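Local coordinates for uncharacterized protein from DUF364 family (Desulfitobacterium hafniense, PDB 3L5O) that is of unknown function but, with enolase-like and Rossmann-like folds meeting at a probable active site, possibly takes part in heavy-metal chelation, at residues Ile96-Pro108 and Leu217-Phe229. Residues are numbered along the deposited sequence; the frame is centred on the assembly and turned at random.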
loop_
_atom_site.group_PDB
_atom_site.type_symbol
_atom_site.label_atom_id
_atom_site.label_comp_id
_atom_site.label_asym_id
_atom_site.label_seq_id
_atom_site.Cartn_x
_atom_site.Cartn_y
_atom_site.Cartn_z
ATOM N N ILE A 96 4.542 5.347 -9.189
ATOM C CA ILE A 96 4.074 4.815 -10.493
ATOM C C ILE A 96 4.293 3.307 -10.623
ATOM O O ILE A 96 3.412 2.581 -11.085
ATOM C CB ILE A 96 4.796 5.589 -11.617
ATOM C CG1 ILE A 96 4.314 7.051 -11.594
ATOM C CG2 ILE A 96 4.572 4.976 -12.972
ATOM C CD1 ILE A 96 5.086 7.987 -12.524
ATOM N N GLY A 97 5.475 2.851 -10.219
ATOM C CA GLY A 97 5.798 1.443 -10.122
ATOM C C GLY A 97 4.837 0.678 -9.251
ATOM O O GLY A 97 4.446 -0.404 -9.618
ATOM N N LEU A 98 4.473 1.215 -8.083
ATOM C CA LEU A 98 3.481 0.548 -7.243
ATOM C C LEU A 98 2.074 0.583 -7.864
ATOM O O LEU A 98 1.343 -0.385 -7.764
ATOM C CB LEU A 98 3.465 1.139 -5.823
ATOM C CG LEU A 98 2.505 0.495 -4.806
ATOM C CD1 LEU A 98 2.733 -1.015 -4.639
ATOM C CD2 LEU A 98 2.662 1.206 -3.469
ATOM N N ALA A 99 1.689 1.687 -8.492
ATOM C CA ALA A 99 0.444 1.713 -9.259
ATOM C C ALA A 99 0.375 0.581 -10.330
ATOM O O ALA A 99 -0.634 -0.116 -10.441
ATOM C CB ALA A 99 0.223 3.111 -9.876
ATOM N N ALA A 100 1.480 0.337 -11.032
ATOM C CA ALA A 100 1.566 -0.715 -12.021
ATOM C C ALA A 100 1.439 -2.098 -11.370
ATOM O O ALA A 100 0.690 -2.944 -11.846
ATOM C CB ALA A 100 2.898 -0.625 -12.784
ATOM N N ILE A 101 2.142 -2.321 -10.269
ATOM C CA ILE A 101 1.960 -3.572 -9.515
ATOM C C ILE A 101 0.487 -3.803 -9.173
ATOM O O ILE A 101 -0.046 -4.906 -9.356
ATOM C CB ILE A 101 2.831 -3.558 -8.244
ATOM C CG1 ILE A 101 4.295 -3.719 -8.632
ATOM C CG2 ILE A 101 2.401 -4.652 -7.258
ATOM C CD1 ILE A 101 5.255 -3.395 -7.515
ATOM N N ASN A 102 -0.179 -2.747 -8.711
ATOM C CA ASN A 102 -1.541 -2.893 -8.187
ATOM C C ASN A 102 -2.566 -3.015 -9.311
ATOM O O ASN A 102 -3.672 -3.514 -9.088
ATOM C CB ASN A 102 -1.882 -1.746 -7.231
ATOM C CG ASN A 102 -1.138 -1.855 -5.903
ATOM O OD1 ASN A 102 -0.813 -2.942 -5.438
ATOM N ND2 ASN A 102 -0.860 -0.728 -5.305
ATOM N N ALA A 103 -2.194 -2.589 -10.518
ATOM C CA ALA A 103 -3.048 -2.765 -11.704
ATOM C C ALA A 103 -3.180 -4.242 -12.037
ATOM O O ALA A 103 -4.218 -4.659 -12.454
ATOM C CB ALA A 103 -2.497 -2.013 -12.877
ATOM N N TYR A 104 -2.130 -5.039 -11.838
ATOM C CA TYR A 104 -2.283 -6.508 -11.956
ATOM C C TYR A 104 -3.038 -7.074 -10.729
ATOM O O TYR A 104 -4.155 -7.532 -10.878
ATOM C CB TYR A 104 -0.955 -7.218 -12.072
ATOM C CG TYR A 104 -1.120 -8.716 -12.049
ATOM C CD1 TYR A 104 -1.805 -9.375 -13.069
ATOM C CD2 TYR A 104 -0.584 -9.472 -11.030
ATOM C CE1 TYR A 104 -1.958 -10.750 -13.052
ATOM C CE2 TYR A 104 -0.728 -10.844 -11.005
ATOM C CZ TYR A 104 -1.407 -11.471 -12.016
ATOM O OH TYR A 104 -1.512 -12.826 -11.953
ATOM N N TYR A 105 -2.425 -7.035 -9.541
ATOM C CA TYR A 105 -2.959 -7.784 -8.382
ATOM C C TYR A 105 -4.364 -7.379 -7.915
ATOM O O TYR A 105 -5.156 -8.233 -7.416
ATOM C CB TYR A 105 -1.986 -7.717 -7.215
ATOM C CG TYR A 105 -0.675 -8.419 -7.463
ATOM C CD1 TYR A 105 -0.576 -9.804 -7.339
ATOM C CD2 TYR A 105 0.472 -7.705 -7.809
ATOM C CE1 TYR A 105 0.613 -10.463 -7.582
ATOM C CE2 TYR A 105 1.678 -8.369 -8.058
ATOM C CZ TYR A 105 1.743 -9.751 -7.932
ATOM O OH TYR A 105 2.919 -10.447 -8.149
ATOM N N ASN A 106 -4.684 -6.099 -8.105
ATOM C CA ASN A 106 -5.946 -5.526 -7.628
ATOM C C ASN A 106 -6.980 -5.389 -8.730
ATOM O O ASN A 106 -7.993 -4.704 -8.562
ATOM C CB ASN A 106 -5.745 -4.155 -6.919
ATOM C CG ASN A 106 -4.772 -4.221 -5.744
ATOM O OD1 ASN A 106 -4.215 -5.272 -5.437
ATOM N ND2 ASN A 106 -4.549 -3.076 -5.092
ATOM N N ASN A 107 -6.713 -6.039 -9.862
ATOM C CA ASN A 107 -7.693 -6.282 -10.904
ATOM C C ASN A 107 -8.758 -7.167 -10.245
ATOM O O ASN A 107 -8.402 -8.126 -9.582
ATOM C CB ASN A 107 -6.988 -7.013 -12.085
ATOM C CG ASN A 107 -7.902 -7.330 -13.204
ATOM O OD1 ASN A 107 -8.974 -7.872 -12.997
ATOM N ND2 ASN A 107 -7.489 -6.998 -14.417
ATOM N N PRO A 108 -10.048 -6.860 -10.387
ATOM C CA PRO A 108 -11.083 -7.652 -9.700
ATOM C C PRO A 108 -11.031 -9.153 -10.057
ATOM O O PRO A 108 -11.145 -9.974 -9.151
ATOM C CB PRO A 108 -12.401 -6.997 -10.154
ATOM C CG PRO A 108 -12.061 -6.248 -11.378
ATOM C CD PRO A 108 -10.640 -5.778 -11.193
ATOM N N LEU A 217 -0.123 -4.780 6.226
ATOM C CA LEU A 217 0.137 -3.662 5.291
ATOM C C LEU A 217 -1.181 -3.053 4.920
ATOM O O LEU A 217 -2.108 -3.782 4.605
ATOM C CB LEU A 217 0.856 -4.152 4.046
ATOM C CG LEU A 217 1.558 -3.103 3.187
ATOM C CD1 LEU A 217 2.786 -2.592 3.865
ATOM C CD2 LEU A 217 1.933 -3.773 1.837
ATOM N N VAL A 218 -1.304 -1.727 5.043
ATOM C CA VAL A 218 -2.601 -1.056 4.974
ATOM C C VAL A 218 -2.556 0.153 4.074
ATOM O O VAL A 218 -1.617 0.953 4.122
ATOM C CB VAL A 218 -3.066 -0.492 6.389
ATOM C CG1 VAL A 218 -4.461 0.138 6.302
ATOM C CG2 VAL A 218 -3.046 -1.543 7.433
ATOM N N GLY A 219 -3.623 0.338 3.309
ATOM C CA GLY A 219 -3.822 1.548 2.554
ATOM C C GLY A 219 -4.187 1.199 1.111
ATOM O O GLY A 219 -4.093 0.051 0.694
ATOM N N PRO A 220 -4.616 2.205 0.368
ATOM C CA PRO A 220 -5.059 2.036 -1.015
ATOM C C PRO A 220 -4.019 1.456 -1.982
ATOM O O PRO A 220 -4.404 0.801 -2.964
ATOM C CB PRO A 220 -5.413 3.468 -1.420
ATOM C CG PRO A 220 -5.732 4.143 -0.152
ATOM C CD PRO A 220 -4.774 3.603 0.828
ATOM N N GLY A 221 -2.737 1.692 -1.696
ATOM C CA GLY A 221 -1.617 1.186 -2.456
ATOM C C GLY A 221 -1.065 -0.174 -2.026
ATOM O O GLY A 221 0.017 -0.584 -2.459
ATOM N N THR A 222 -1.826 -0.904 -1.226
ATOM C CA THR A 222 -1.459 -2.247 -0.821
ATOM C C THR A 222 -1.803 -3.216 -1.949
ATOM O O THR A 222 -2.960 -3.260 -2.399
ATOM C CB THR A 222 -2.248 -2.645 0.416
ATOM O OG1 THR A 222 -1.964 -1.717 1.489
ATOM C CG2 THR A 222 -1.826 -4.023 0.899
ATOM N N PRO A 223 -0.803 -3.959 -2.424
ATOM C CA PRO A 223 -1.051 -5.051 -3.368
ATOM C C PRO A 223 -1.705 -6.242 -2.695
ATOM O O PRO A 223 -1.272 -6.664 -1.623
ATOM C CB PRO A 223 0.363 -5.397 -3.902
ATOM C CG PRO A 223 1.304 -4.381 -3.335
ATOM C CD PRO A 223 0.636 -3.787 -2.139
ATOM N N LEU A 224 -2.732 -6.783 -3.333
ATOM C CA LEU A 224 -3.490 -7.893 -2.807
ATOM C C LEU A 224 -2.879 -9.194 -3.318
ATOM O O LEU A 224 -3.525 -10.003 -4.009
ATOM C CB LEU A 224 -4.961 -7.716 -3.187
ATOM C CG LEU A 224 -5.615 -6.460 -2.561
ATOM C CD1 LEU A 224 -6.929 -6.143 -3.221
ATOM C CD2 LEU A 224 -5.826 -6.593 -1.044
ATOM N N ALA A 225 -1.616 -9.369 -2.929
ATOM C CA ALA A 225 -0.677 -10.306 -3.510
ATOM C C ALA A 225 -0.282 -11.304 -2.420
ATOM O O ALA A 225 0.628 -11.030 -1.610
ATOM C CB ALA A 225 0.541 -9.557 -3.981
ATOM N N PRO A 226 -0.981 -12.437 -2.369
ATOM C CA PRO A 226 -0.714 -13.472 -1.362
ATOM C C PRO A 226 0.738 -13.914 -1.284
ATOM O O PRO A 226 1.116 -14.453 -0.262
ATOM C CB PRO A 226 -1.591 -14.639 -1.806
ATOM C CG PRO A 226 -2.677 -14.034 -2.622
ATOM C CD PRO A 226 -2.101 -12.799 -3.256
ATOM N N VAL A 227 1.536 -13.707 -2.330
ATOM C CA VAL A 227 2.966 -13.996 -2.272
ATOM C C VAL A 227 3.639 -13.221 -1.124
ATOM O O VAL A 227 4.583 -13.698 -0.492
ATOM C CB VAL A 227 3.665 -13.719 -3.652
ATOM C CG1 VAL A 227 3.840 -12.228 -3.902
ATOM C CG2 VAL A 227 4.998 -14.449 -3.759
ATOM N N LEU A 228 3.114 -12.047 -0.812
ATOM C CA LEU A 228 3.591 -11.277 0.343
ATOM C C LEU A 228 3.516 -12.030 1.692
ATOM O O LEU A 228 4.297 -11.750 2.596
ATOM C CB LEU A 228 2.869 -9.917 0.407
ATOM C CG LEU A 228 3.084 -9.015 -0.830
ATOM C CD1 LEU A 228 2.193 -7.794 -0.839
ATOM C CD2 LEU A 228 4.541 -8.592 -0.994
ATOM N N PHE A 229 2.622 -13.013 1.816
ATOM C CA PHE A 229 2.501 -13.796 3.043
ATOM C C PHE A 229 3.684 -14.744 3.236
ATOM O O PHE A 229 3.891 -15.289 4.313
ATOM C CB PHE A 229 1.203 -14.614 3.043
ATOM C CG PHE A 229 -0.062 -13.791 2.951
ATOM C CD1 PHE A 229 -0.207 -12.600 3.657
ATOM C CD2 PHE A 229 -1.131 -14.245 2.184
ATOM C CE1 PHE A 229 -1.372 -11.858 3.567
ATOM C CE2 PHE A 229 -2.307 -13.516 2.109
ATOM C CZ PHE A 229 -2.424 -12.327 2.799
HETATM O O HOH W 1 -4.305 -10.618 -6.431
HETATM O O HOH W 2 -4.399 -0.072 -5.690
#
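Asn102, in the last turn of helix 91-105, and Asn106, just past its end, grip the loop that leaves strand 214-218, a parallel strand of the Rossmann-like sheet; the helix packs on strand 46-51 of the three-stranded antiparallel sheet, so the contact joins the Rossmann-like part to what is probably the enolase-like part. Asparagine suits position 106 because one flat amide can give and take bonds with bare loop backbone: OD1 of Asn106 receives Leu224 N at 3.0 Å, in the carbonyl plane, while ND2 donates almost straight (165°) to Thr222 O at 3.1 Å. Two bonds thus fix the rotation of its amide, and an alanine here would probably leave Leu224 N and Thr222 O without these partners and the loop less firmly tied to the helix end. The NH2 of Asn102, with two hydrogens, serves both Gly221 O, from above the carbonyl plane, and Leu57 O, while Asn102 OD1 rests 3.0 Å from Pro223 CA without a hydrogen bond. A water adds a bridge, donating to both Tyr105 O and Leu224 O. Apolar contacts fill in alongside. Pro223, which has no N-H to satisfy, lies with CG 3.9 Å from Leu98 CD1, and Pro223 CB meets Ile101 CG2. With CG anti to the backbone N (chi1 -178°), Leu98 carries its methyls on to the proline ring and Gly221 O. The Tyr105 ring is sandwiched between Tyr104 CD2 and Ala225, and its hydroxyl bonds to Met27 O of helix 22-29. Alanine's small side chain suits this close CH-pi contact: Ala225 CB stands 3.8 Å from the ring centroid, 19° off the normal.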